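PDB 4HBS: putative hydrolase, which is of unknown function but, as a five-bladed beta-propeller akin to the beta-fructosidases, probably hydrolyses glycosidic bonds. Local coordinates for residues A[314-319]-A[353-358]; A[373-378]-A[398-403]. All coordinates share one frame; numbering follows the deposited sequence.

Contact 1: A[314-319]-A[353-358]; sequences MWFGRD and YQHVYM
Phe316 and His355 each carry CG anti to the carbonyl carbon and beside the backbone N (chi1 -56° and -68°), and with both CB atoms directed at the opposing segment the two rings meet face to face. Their centroids lie 3.8 Å apart and their planes differ by 16°. His355 CG sits over the centre of the phenyl face, while Phe316 CD2 stands nearer the rim of the imidazole, 3.3 Å from His355 CD2. His355 CB adds a CH-pi contact over the same phenyl face, 4.1 Å from the Phe316 centroid. At the phenyl edge Tyr357 CB packs in the ring plane, 3.9 Å from Phe316 CD1, and Val356 O is nearby. A water links the two backbones, donating to Phe316 O at 2.7 Å and accepting from Val356 N at 3.3 Å. Arg318 brings only its aliphatic part: CG lies 4.0 Å from Val356 CG1, and CD faces Tyr353 OH, while NH1 bonds Leu341 O and the tyrosine hydroxyl bonds Pro342 O. Gln312 NE2, bonding both Gly317 O and Val356 O, ties the segments from outside. An alanine at Phe316 would probably leave the imidazole without its stacking partner and freer to turn, and open a gap beside Tyr357 CB. Ring stacking and water thus join the loop between strands 306-312 and 319-325 to residues 353-358, which lead into strand 356-361 of another propeller sheet. The stack is likely to limit rotation of the imidazole, whose ND1 hydrogen-bonds a glycerol, probably from the crystallisation liquor, that may mark a pocket.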
loop_
_atom_site.group_PDB
_atom_site.type_symbol
_atom_site.label_atom_id
_atom_site.label_comp_id
_atom_site.label_asym_id
_atom_site.label_seq_id
_atom_site.Cartn_x
_atom_site.Cartn_y
_atom_site.Cartn_z
HETATM N N MSE A 314 11.708 -9.088 -7.218
HETATM C CA MSE A 314 12.769 -8.103 -7.033
HETATM C C MSE A 314 13.083 -7.204 -8.241
HETATM O O MSE A 314 12.804 -7.555 -9.386
HETATM C CB MSE A 314 14.055 -8.784 -6.604
HETATM C CG MSE A 314 14.778 -9.484 -7.735
HETATM SE SE MSE A 314 16.240 -10.563 -7.115
HETATM C CE MSE A 314 17.042 -9.319 -5.745
ATOM N N TRP A 315 13.736 -6.057 -7.912
ATOM C CA TRP A 315 14.150 -4.937 -8.757
ATOM C C TRP A 315 13.026 -4.516 -9.714
ATOM O O TRP A 315 13.156 -4.457 -10.945
ATOM C CB TRP A 315 15.502 -5.189 -9.458
ATOM C CG TRP A 315 16.687 -5.001 -8.539
ATOM C CD1 TRP A 315 17.638 -5.930 -8.225
ATOM C CD2 TRP A 315 17.033 -3.808 -7.808
ATOM N NE1 TRP A 315 18.562 -5.388 -7.357
ATOM C CE2 TRP A 315 18.212 -4.089 -7.081
ATOM C CE3 TRP A 315 16.465 -2.520 -7.706
ATOM C CZ2 TRP A 315 18.828 -3.137 -6.256
ATOM C CZ3 TRP A 315 17.068 -1.584 -6.880
ATOM C CH2 TRP A 315 18.235 -1.893 -6.169
ATOM N N PHE A 316 11.898 -4.150 -9.078
ATOM C CA PHE A 316 10.694 -3.651 -9.746
ATOM C C PHE A 316 10.195 -4.625 -10.822
ATOM O O PHE A 316 9.856 -4.212 -11.943
ATOM C CB PHE A 316 10.950 -2.272 -10.367
ATOM C CG PHE A 316 11.447 -1.245 -9.391
ATOM C CD1 PHE A 316 10.596 -0.695 -8.454
ATOM C CD2 PHE A 316 12.750 -0.768 -9.460
ATOM C CE1 PHE A 316 11.029 0.321 -7.602
ATOM C CE2 PHE A 316 13.197 0.222 -8.581
ATOM C CZ PHE A 316 12.330 0.772 -7.669
ATOM N N GLY A 317 10.183 -5.905 -10.484
ATOM C CA GLY A 317 9.750 -6.926 -11.415
ATOM C C GLY A 317 8.255 -6.871 -11.596
ATOM O O GLY A 317 7.528 -6.456 -10.692
ATOM N N ARG A 318 7.799 -7.238 -12.778
ATOM C CA ARG A 318 6.383 -7.259 -13.097
ATOM C C ARG A 318 5.778 -8.550 -12.596
ATOM O O ARG A 318 4.559 -8.598 -12.473
ATOM C CB ARG A 318 6.152 -7.090 -14.607
ATOM C CG ARG A 318 6.707 -5.788 -15.157
ATOM C CD ARG A 318 6.392 -5.548 -16.624
ATOM N NE ARG A 318 7.044 -6.504 -17.545
ATOM C CZ ARG A 318 6.426 -7.391 -18.346
ATOM N NH1 ARG A 318 5.095 -7.504 -18.338
ATOM N NH2 ARG A 318 7.137 -8.180 -19.148
ATOM N N ASP A 319 6.593 -9.600 -12.285
ATOM C CA ASP A 319 6.051 -10.863 -11.747
ATOM C C ASP A 319 5.599 -10.690 -10.279
ATOM O O ASP A 319 6.398 -10.286 -9.440
ATOM C CB ASP A 319 7.076 -12.026 -11.845
ATOM C CG ASP A 319 7.342 -12.581 -13.247
ATOM O OD1 ASP A 319 6.610 -12.198 -14.190
ATOM O OD2 ASP A 319 8.269 -13.419 -13.392
ATOM N N TYR A 353 6.396 2.777 -19.356
ATOM C CA TYR A 353 6.643 3.497 -18.088
ATOM C C TYR A 353 7.972 3.047 -17.486
ATOM O O TYR A 353 8.630 2.180 -18.066
ATOM C CB TYR A 353 5.474 3.274 -17.116
ATOM C CG TYR A 353 5.263 1.828 -16.749
ATOM C CD1 TYR A 353 4.449 1.008 -17.516
ATOM C CD2 TYR A 353 5.871 1.278 -15.631
ATOM C CE1 TYR A 353 4.214 -0.317 -17.161
ATOM C CE2 TYR A 353 5.685 -0.060 -15.293
ATOM C CZ TYR A 353 4.855 -0.855 -16.062
ATOM O OH TYR A 353 4.705 -2.179 -15.742
ATOM N N GLN A 354 8.392 3.651 -16.352
ATOM C CA GLN A 354 9.681 3.320 -15.731
ATOM C C GLN A 354 9.567 2.133 -14.795
ATOM O O GLN A 354 10.117 1.079 -15.110
ATOM C CB GLN A 354 10.291 4.536 -14.991
ATOM C CG GLN A 354 11.740 4.333 -14.492
ATOM C CD GLN A 354 12.196 5.405 -13.514
ATOM O OE1 GLN A 354 11.477 5.784 -12.600
ATOM N NE2 GLN A 354 13.425 5.896 -13.659
ATOM N N HIS A 355 8.881 2.294 -13.649
ATOM C CA HIS A 355 8.793 1.253 -12.623
ATOM C C HIS A 355 7.388 0.965 -12.189
ATOM O O HIS A 355 6.561 1.861 -12.114
ATOM C CB HIS A 355 9.574 1.664 -11.359
ATOM C CG HIS A 355 11.049 1.723 -11.542
ATOM N ND1 HIS A 355 11.798 2.752 -10.999
ATOM C CD2 HIS A 355 11.876 0.890 -12.218
ATOM C CE1 HIS A 355 13.054 2.511 -11.343
ATOM N NE2 HIS A 355 13.152 1.401 -12.081
ATOM N N VAL A 356 7.147 -0.282 -11.832
ATOM C CA VAL A 356 5.910 -0.714 -11.235
ATOM C C VAL A 356 6.333 -1.115 -9.819
ATOM O O VAL A 356 7.377 -1.751 -9.639
ATOM C CB VAL A 356 5.120 -1.803 -12.018
ATOM C CG1 VAL A 356 6.013 -2.936 -12.511
ATOM C CG2 VAL A 356 3.971 -2.335 -11.186
ATOM N N TYR A 357 5.620 -0.647 -8.821
ATOM C CA TYR A 357 6.010 -0.925 -7.447
ATOM C C TYR A 357 4.796 -0.877 -6.550
ATOM O O TYR A 357 3.681 -0.713 -7.051
ATOM C CB TYR A 357 7.098 0.064 -6.997
ATOM C CG TYR A 357 6.700 1.521 -7.099
ATOM C CD1 TYR A 357 6.757 2.199 -8.315
ATOM C CD2 TYR A 357 6.330 2.240 -5.970
ATOM C CE1 TYR A 357 6.381 3.534 -8.416
ATOM C CE2 TYR A 357 5.983 3.582 -6.050
ATOM C CZ TYR A 357 6.025 4.234 -7.275
ATOM O OH TYR A 357 5.724 5.572 -7.366
HETATM N N MSE A 358 4.990 -1.126 -5.250
HETATM C CA MSE A 358 3.915 -1.110 -4.280
HETATM C C MSE A 358 2.743 -1.991 -4.724
HETATM O O MSE A 358 1.599 -1.527 -4.837
HETATM C CB MSE A 358 3.452 0.325 -4.059
HETATM C CG MSE A 358 2.871 0.542 -2.698
HETATM SE SE MSE A 358 4.228 0.728 -1.353
HETATM C CE MSE A 358 4.818 2.560 -1.866
HETATM O O HOH W 1 9.131 -2.213 -13.625
#

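Contact 2: A[373-378]-A[398-403]; sequences ISTNTD and YFYRVF
Ile373 and Tyr400 form an antiparallel hydrogen-bonded pair between strands 371-377 and 399-403, neighbours in one sheet of the five-bladed propeller. Two backbone bonds close the pair: Ile373 N to Tyr400 O at 2.9 Å and Tyr400 N to Ile373 O at 2.8 Å. A third runs from Thr375 N to Tyr398 O at 3.0 Å. Ser374 and Phe399 are the non-hydrogen-bonded pair, and CA-H...O contacts run from Phe399 CA to Ile373 O and from Ser374 CA to Tyr398 O.

Apolar packing differs on the two faces. With Ile373 and Tyr400, CD1 of the isoleucine meets Val402 CG2 at 3.8 Å, and Thr375 CG2 approaches Tyr400 CE1 obliquely. On the face of Ser374 and Phe399, the serine CB lies 3.6 Å from Phe399 CE2, its hydroxyl bonding His362 NE2.

Polar side chains complete the contact. Thr377 OG1 comes to the edge of the Tyr398 ring but bonds Phe394 O, whereas Tyr398 OH bonds Asp393 O. In Thr375, OG1 stands between the backbone N and the carbonyl carbon (chi1 64°), and a bridging water lies 3.0 Å from Thr375 OG1 and 2.8 Å from Tyr400 OH.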
loop_
_atom_site.group_PDB
_atom_site.type_symbol
_atom_site.label_atom_id
_atom_site.label_comp_id
_atom_site.label_asym_id
_atom_site.label_seq_id
_atom_site.Cartn_x
_atom_site.Cartn_y
_atom_site.Cartn_z
ATOM N N ILE A 373 -5.643 -6.587 -6.028
ATOM C CA ILE A 373 -4.283 -6.061 -6.062
ATOM C C ILE A 373 -4.262 -4.697 -6.749
ATOM O O ILE A 373 -5.061 -4.450 -7.650
ATOM C CB ILE A 373 -3.374 -7.096 -6.800
ATOM C CG1 ILE A 373 -3.250 -8.397 -5.971
ATOM C CG2 ILE A 373 -1.989 -6.533 -7.106
ATOM C CD1 ILE A 373 -2.915 -9.587 -6.751
ATOM N N SER A 374 -3.348 -3.821 -6.333
ATOM C CA SER A 374 -3.190 -2.499 -6.930
ATOM C C SER A 374 -1.720 -2.188 -7.052
ATOM O O SER A 374 -0.958 -2.520 -6.149
ATOM C CB SER A 374 -3.898 -1.428 -6.099
ATOM O OG SER A 374 -3.139 -0.989 -4.984
ATOM N N THR A 375 -1.316 -1.553 -8.156
ATOM C CA THR A 375 0.068 -1.167 -8.386
ATOM C C THR A 375 0.247 0.320 -8.198
ATOM O O THR A 375 -0.699 1.039 -7.911
ATOM C CB THR A 375 0.463 -1.511 -9.820
ATOM O OG1 THR A 375 -0.316 -0.730 -10.734
ATOM C CG2 THR A 375 0.345 -2.968 -10.121
ATOM N N ASN A 376 1.486 0.756 -8.303
ATOM C CA ASN A 376 1.920 2.138 -8.399
ATOM C C ASN A 376 2.846 2.135 -9.586
ATOM O O ASN A 376 3.570 1.152 -9.740
ATOM C CB ASN A 376 2.649 2.623 -7.135
ATOM C CG ASN A 376 1.858 2.832 -5.866
ATOM O OD1 ASN A 376 2.457 3.152 -4.834
ATOM N ND2 ASN A 376 0.522 2.704 -5.865
ATOM N N THR A 377 2.815 3.173 -10.447
ATOM C CA THR A 377 3.705 3.245 -11.607
ATOM C C THR A 377 4.336 4.605 -11.658
ATOM O O THR A 377 3.872 5.530 -11.004
ATOM C CB THR A 377 3.002 2.839 -12.899
ATOM O OG1 THR A 377 1.675 3.357 -12.899
ATOM C CG2 THR A 377 2.965 1.330 -13.062
ATOM N N ASP A 378 5.421 4.697 -12.421
ATOM C CA ASP A 378 6.366 5.817 -12.538
ATOM C C ASP A 378 6.743 6.082 -13.976
ATOM O O ASP A 378 6.917 5.112 -14.715
ATOM C CB ASP A 378 7.686 5.300 -11.878
ATOM C CG ASP A 378 8.311 6.026 -10.746
ATOM O OD1 ASP A 378 7.586 6.721 -10.018
ATOM O OD2 ASP A 378 9.497 5.773 -10.482
ATOM N N TYR A 398 -3.411 1.210 -10.536
ATOM C CA TYR A 398 -4.154 0.402 -11.491
ATOM C C TYR A 398 -4.548 -0.838 -10.714
ATOM O O TYR A 398 -3.723 -1.345 -9.956
ATOM C CB TYR A 398 -3.310 0.114 -12.731
ATOM C CG TYR A 398 -3.236 1.312 -13.647
ATOM C CD1 TYR A 398 -4.343 1.716 -14.392
ATOM C CD2 TYR A 398 -2.072 2.069 -13.748
ATOM C CE1 TYR A 398 -4.278 2.807 -15.257
ATOM C CE2 TYR A 398 -2.000 3.174 -14.604
ATOM C CZ TYR A 398 -3.100 3.520 -15.375
ATOM O OH TYR A 398 -3.060 4.604 -16.213
ATOM N N PHE A 399 -5.819 -1.255 -10.804
ATOM C CA PHE A 399 -6.351 -2.354 -10.013
ATOM C C PHE A 399 -6.541 -3.656 -10.815
ATOM O O PHE A 399 -6.858 -3.632 -12.009
ATOM C CB PHE A 399 -7.674 -1.916 -9.391
ATOM C CG PHE A 399 -7.491 -0.753 -8.449
ATOM C CD1 PHE A 399 -7.423 0.552 -8.932
ATOM C CD2 PHE A 399 -7.299 -0.962 -7.091
ATOM C CE1 PHE A 399 -7.257 1.626 -8.067
ATOM C CE2 PHE A 399 -7.105 0.118 -6.227
ATOM C CZ PHE A 399 -7.096 1.403 -6.724
ATOM N N TYR A 400 -6.331 -4.796 -10.126
ATOM C CA TYR A 400 -6.488 -6.145 -10.682
ATOM C C TYR A 400 -7.220 -7.040 -9.700
ATOM O O TYR A 400 -7.127 -6.821 -8.506
ATOM C CB TYR A 400 -5.110 -6.785 -11.000
ATOM C CG TYR A 400 -4.259 -5.944 -11.914
ATOM C CD1 TYR A 400 -3.516 -4.878 -11.420
ATOM C CD2 TYR A 400 -4.227 -6.183 -13.283
ATOM C CE1 TYR A 400 -2.766 -4.069 -12.263
ATOM C CE2 TYR A 400 -3.500 -5.361 -14.142
ATOM C CZ TYR A 400 -2.765 -4.310 -13.627
ATOM O OH TYR A 400 -2.073 -3.486 -14.479
ATOM N N ARG A 401 -7.917 -8.056 -10.194
ATOM C CA ARG A 401 -8.576 -9.072 -9.363
ATOM C C ARG A 401 -8.108 -10.435 -9.857
ATOM O O ARG A 401 -8.060 -10.650 -11.076
ATOM C CB ARG A 401 -10.098 -8.964 -9.418
ATOM C CG ARG A 401 -10.619 -7.591 -9.036
ATOM C CD ARG A 401 -11.826 -7.631 -8.124
ATOM N NE ARG A 401 -12.186 -6.273 -7.699
ATOM C CZ ARG A 401 -12.910 -5.956 -6.625
ATOM N NH1 ARG A 401 -13.390 -6.909 -5.827
ATOM N NH2 ARG A 401 -13.163 -4.684 -6.340
ATOM N N VAL A 402 -7.685 -11.314 -8.937
ATOM C CA VAL A 402 -7.221 -12.658 -9.264
ATOM C C VAL A 402 -8.220 -13.625 -8.673
ATOM O O VAL A 402 -8.380 -13.665 -7.452
ATOM C CB VAL A 402 -5.783 -12.949 -8.753
ATOM C CG1 VAL A 402 -5.263 -14.274 -9.300
ATOM C CG2 VAL A 402 -4.825 -11.816 -9.107
ATOM N N PHE A 403 -8.911 -14.389 -9.529
ATOM C CA PHE A 403 -9.862 -15.407 -9.079
ATOM C C PHE A 403 -9.230 -16.777 -9.199
ATOM O O PHE A 403 -8.500 -17.049 -10.161
ATOM C CB PHE A 403 -11.143 -15.360 -9.885
ATOM C CG PHE A 403 -11.961 -14.126 -9.639
ATOM C CD1 PHE A 403 -11.596 -12.911 -10.203
ATOM C CD2 PHE A 403 -13.146 -14.191 -8.916
ATOM C CE1 PHE A 403 -12.375 -11.777 -10.011
ATOM C CE2 PHE A 403 -13.925 -13.056 -8.725
ATOM C CZ PHE A 403 -13.532 -11.854 -9.266
HETATM O O HOH W 2 -0.038 -1.871 -13.487
#

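How the contacts relate
Contacts 1 and 2 follow one another along the chain, their centres about 12 Å apart. Strand 356-361 of contact 1 pairs with strand 371-377 of contact 2, while 314-319 comes from a loop of another sheet. Two probable backbone hydrogen bonds join the contacts: Tyr357 N to Asn376 O at 2.9 Å and Gln354 N to Asp378 O at 2.6 Å. Contact 1 lies at the surface, whereas contact 2 is buried. Glycerol, probably from the crystallisation liquor, bonds His355 ND1 of contact 1, and glycerol also bonds Asp378 OD2 of contact 2, consistent with a pocket at this end of the sheet.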